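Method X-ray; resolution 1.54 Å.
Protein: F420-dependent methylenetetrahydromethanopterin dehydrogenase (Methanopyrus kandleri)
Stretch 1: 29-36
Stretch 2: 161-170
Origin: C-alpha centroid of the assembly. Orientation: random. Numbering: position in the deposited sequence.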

# COMPACT_ATOMS: atom_id res chain seq x y z
N ASP A 29 -22.38 -11.01 -26.83
CA ASP A 29 -22.72 -10.59 -28.18
C ASP A 29 -22.16 -11.48 -29.27
O ASP A 29 -22.18 -11.12 -30.45
CB ASP A 29 -22.31 -9.12 -28.42
CG ASP A 29 -20.87 -8.84 -28.05
OD1 ASP A 29 -20.07 -9.79 -28.07
OD2 ASP A 29 -20.53 -7.67 -27.74
N ARG A 30 -21.65 -12.66 -28.92
CA ARG A 30 -21.14 -13.55 -29.95
C ARG A 30 -22.31 -14.24 -30.64
O ARG A 30 -23.16 -14.87 -30.01
CB ARG A 30 -20.22 -14.64 -29.40
CG ARG A 30 -18.78 -14.25 -29.31
CD ARG A 30 -17.94 -15.42 -28.81
NE ARG A 30 -17.54 -16.36 -29.86
CZ ARG A 30 -16.58 -17.26 -29.71
NH1 ARG A 30 -16.24 -18.08 -30.71
NH2 ARG A 30 -15.92 -17.36 -28.55
N GLU A 31 -22.33 -14.15 -31.96
CA GLU A 31 -23.39 -14.76 -32.73
C GLU A 31 -23.07 -16.19 -33.16
O GLU A 31 -23.91 -16.87 -33.74
CB GLU A 31 -23.66 -13.92 -33.99
CG GLU A 31 -23.69 -12.41 -33.73
CD GLU A 31 -23.93 -11.59 -35.00
OE1 GLU A 31 -25.09 -11.17 -35.23
OE2 GLU A 31 -22.97 -11.37 -35.78
N ASP A 32 -21.85 -16.64 -32.89
CA ASP A 32 -21.45 -17.98 -33.32
C ASP A 32 -21.38 -19.09 -32.29
O ASP A 32 -20.85 -20.15 -32.59
CB ASP A 32 -20.09 -17.91 -34.00
CG ASP A 32 -18.99 -17.46 -33.04
OD1 ASP A 32 -17.84 -17.89 -33.21
OD2 ASP A 32 -19.30 -16.65 -32.13
N VAL A 33 -21.89 -18.86 -31.08
CA VAL A 33 -21.89 -19.89 -30.05
C VAL A 33 -23.22 -19.92 -29.29
O VAL A 33 -23.93 -18.92 -29.24
CB VAL A 33 -20.76 -19.65 -28.99
CG1 VAL A 33 -19.41 -19.72 -29.65
CG2 VAL A 33 -20.97 -18.29 -28.29
N GLU A 34 -23.51 -21.06 -28.69
CA GLU A 34 -24.69 -21.24 -27.86
C GLU A 34 -24.27 -22.27 -26.84
O GLU A 34 -23.76 -23.32 -27.20
CB GLU A 34 -25.87 -21.77 -28.69
CG GLU A 34 -27.12 -21.93 -27.85
CD GLU A 34 -28.38 -22.21 -28.66
OE1 GLU A 34 -29.47 -22.21 -28.04
OE2 GLU A 34 -28.30 -22.42 -29.89
N PHE A 35 -24.48 -21.95 -25.55
CA PHE A 35 -24.09 -22.88 -24.50
C PHE A 35 -25.23 -23.17 -23.54
O PHE A 35 -26.18 -22.39 -23.39
CB PHE A 35 -22.97 -22.26 -23.63
CG PHE A 35 -21.75 -21.80 -24.40
CD1 PHE A 35 -21.11 -20.63 -24.07
CD2 PHE A 35 -21.21 -22.59 -25.40
CE1 PHE A 35 -19.92 -20.23 -24.73
CE2 PHE A 35 -20.02 -22.19 -26.07
CZ PHE A 35 -19.39 -21.01 -25.72
N ARG A 36 -25.13 -24.31 -22.89
CA ARG A 36 -26.03 -24.71 -21.82
C ARG A 36 -25.08 -25.04 -20.67
O ARG A 36 -24.01 -25.60 -20.89
CB ARG A 36 -26.85 -25.94 -22.17
CG ARG A 36 -27.87 -25.72 -23.31
CD ARG A 36 -28.93 -24.67 -22.90
NE ARG A 36 -29.88 -24.50 -24.00
CZ ARG A 36 -29.74 -23.62 -24.98
NH1 ARG A 36 -30.66 -23.59 -25.93
NH2 ARG A 36 -28.72 -22.77 -24.99
N PHE A 161 -10.21 -23.05 -25.81
CA PHE A 161 -11.60 -23.27 -26.19
C PHE A 161 -11.97 -22.57 -27.46
O PHE A 161 -12.79 -23.10 -28.21
CB PHE A 161 -12.54 -22.86 -25.02
CG PHE A 161 -12.69 -23.93 -24.00
CD1 PHE A 161 -12.21 -23.75 -22.72
CD2 PHE A 161 -13.25 -25.16 -24.34
CE1 PHE A 161 -12.26 -24.78 -21.77
CE2 PHE A 161 -13.30 -26.19 -23.41
CZ PHE A 161 -12.80 -26.01 -22.12
N ASP A 162 -11.38 -21.41 -27.74
CA ASP A 162 -11.69 -20.72 -28.99
C ASP A 162 -11.23 -21.59 -30.18
O ASP A 162 -11.92 -21.64 -31.20
CB ASP A 162 -11.04 -19.34 -29.01
CG ASP A 162 -11.93 -18.27 -28.32
OD1 ASP A 162 -11.38 -17.23 -27.90
OD2 ASP A 162 -13.16 -18.47 -28.25
N GLU A 163 -10.09 -22.26 -30.04
CA GLU A 163 -9.58 -23.16 -31.09
C GLU A 163 -10.57 -24.33 -31.30
O GLU A 163 -10.91 -24.71 -32.43
CB GLU A 163 -8.21 -23.70 -30.69
CG GLU A 163 -7.58 -24.68 -31.70
CD GLU A 163 -6.34 -25.38 -31.14
OE1 GLU A 163 -5.40 -24.69 -30.69
OE2 GLU A 163 -6.30 -26.64 -31.15
N LEU A 164 -11.05 -24.91 -30.20
CA LEU A 164 -11.99 -26.02 -30.28
C LEU A 164 -13.33 -25.56 -30.91
O LEU A 164 -13.96 -26.31 -31.68
CB LEU A 164 -12.23 -26.57 -28.87
CG LEU A 164 -12.75 -28.00 -28.75
CD1 LEU A 164 -11.75 -28.99 -29.38
CD2 LEU A 164 -12.98 -28.31 -27.26
N ILE A 165 -13.75 -24.34 -30.60
CA ILE A 165 -14.98 -23.80 -31.16
C ILE A 165 -14.82 -23.66 -32.67
O ILE A 165 -15.78 -23.93 -33.41
CB ILE A 165 -15.35 -22.45 -30.52
CG1 ILE A 165 -15.92 -22.72 -29.12
CG2 ILE A 165 -16.38 -21.70 -31.40
CD1 ILE A 165 -15.96 -21.52 -28.26
N GLU A 166 -13.64 -23.26 -33.15
CA GLU A 166 -13.50 -23.14 -34.60
C GLU A 166 -13.65 -24.50 -35.27
O GLU A 166 -14.29 -24.61 -36.33
CB GLU A 166 -12.18 -22.45 -34.96
CG GLU A 166 -12.25 -20.95 -34.70
CD GLU A 166 -13.47 -20.29 -35.35
OE1 GLU A 166 -13.55 -20.30 -36.61
OE2 GLU A 166 -14.35 -19.75 -34.63
N LYS A 167 -13.10 -25.55 -34.66
CA LYS A 167 -13.23 -26.91 -35.19
C LYS A 167 -14.67 -27.45 -35.07
O LYS A 167 -15.14 -28.23 -35.91
CB LYS A 167 -12.29 -27.84 -34.45
CG LYS A 167 -10.86 -27.40 -34.63
CD LYS A 167 -9.90 -28.31 -33.94
CE LYS A 167 -8.47 -27.83 -34.22
NZ LYS A 167 -7.44 -28.57 -33.43
N ALA A 168 -15.35 -27.09 -33.99
CA ALA A 168 -16.73 -27.51 -33.76
C ALA A 168 -17.61 -27.01 -34.91
O ALA A 168 -18.54 -27.71 -35.33
CB ALA A 168 -17.23 -26.94 -32.43
N LYS A 169 -17.30 -25.82 -35.41
CA LYS A 169 -18.09 -25.23 -36.49
C LYS A 169 -18.05 -26.04 -37.76
O LYS A 169 -18.99 -26.00 -38.55
CB LYS A 169 -17.62 -23.81 -36.78
CG LYS A 169 -18.02 -22.83 -35.70
CD LYS A 169 -17.44 -21.50 -36.03
CE LYS A 169 -17.58 -20.54 -34.89
NZ LYS A 169 -17.01 -19.23 -35.32
N GLU A 170 -16.96 -26.77 -37.94
CA GLU A 170 -16.77 -27.62 -39.11
C GLU A 170 -17.10 -29.09 -38.77
O GLU A 170 -16.91 -29.97 -39.61
CB GLU A 170 -15.32 -27.53 -39.59
CG GLU A 170 -14.79 -26.12 -39.73
CD GLU A 170 -15.69 -25.24 -40.58
OE1 GLU A 170 -16.12 -25.71 -41.66
OE2 GLU A 170 -15.97 -24.09 -40.18
O HOH W 1 -13.75 -19.60 -31.70

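The contact between residues 29-36 and 161-170 of this dehydrogenase is a small side-chain contact in which a chain of alternating charges, linked by salt bridges, lies beside a modest apolar patch centred on one isoleucine. It illustrates a general principle: segments far apart in sequence can be joined by a few long side chains, provided that each charge meets a partner and the aliphatic carbons beside them are covered too.

The backbones keep their distance. Stretch 1 runs through a loop into a strand that starts at Val33, whereas stretch 2 is helical over most of its length, its amide groups engaged in the usual bonds to carbonyls one turn back, such as Ile165 N to Phe161 O at 2.9 Å. The CA atoms of Val33 and Ile165 are 8.0 Å apart and those of Asp32 and Lys169 are 8.6 Å apart, so side chains must fill the gap, and no direct hydrogen bond between the two stretches involves a main-chain atom. Together the surfaces bury only 240 Å².

The charged part is organised around Arg30 and Asp32. Within the loop, the two side chains form a paired, fork-like salt bridge: Arg30 NE donates to Asp32 OD2 at 2.9 Å and Arg30 NH1 donates to Asp32 OD1 at 3.0 Å, both with nearly straight geometry. This pairing leaves Arg30 NH2 to reach the helix, where it donates to Asp162 OD2 at 3.0 Å in a second salt bridge. The acceptor lies near the guanidinium plane, at its edge, which is where the N-H bonds point. Although the CA-to-CB bond of Asp162 is directed sideways, the end of its side chain comes nearer to the loop.

Asp32 also serves the far end of the contact. Asp32 OD1 accepts from Lys169 NZ at 2.6 Å, a short salt bridge reached by a lysine extended beyond its m chi1, with chi2 to chi4 all t. Lys169 NZ also donates to Glu166 OE2 at 2.8 Å. This shared cation helps to explain how two like charges can be tolerated at close range, for Asp32 OD1 and Glu166 OE2 are 4.2 Å apart. A water adds to the network: it accepts from Arg30 NH1 at 3.1 Å and donates to Glu166 OE2 at 3.0 Å and to Asp162 O at 2.8 Å, linking the loop arginine to both a helix carboxylate and a helix carbonyl.

Ile165 supplies the apolar component. Its CA-to-CB bond points toward stretch 1, and Ile165 CG2 lies 4.0 Å from Val33 CG1 while Ile165 CD1 lies 4.3 Å from Phe35 CZ, the latter approach being to the edge of the ring. These are van der Waals contacts between buried residues. Ile165 CG2 also lies 3.7 Å from Arg30 NH1, so the hydrocarbon packs directly against the polar network. Hydrophobic packing and ionic pairing are thus neighbours in one compact contact.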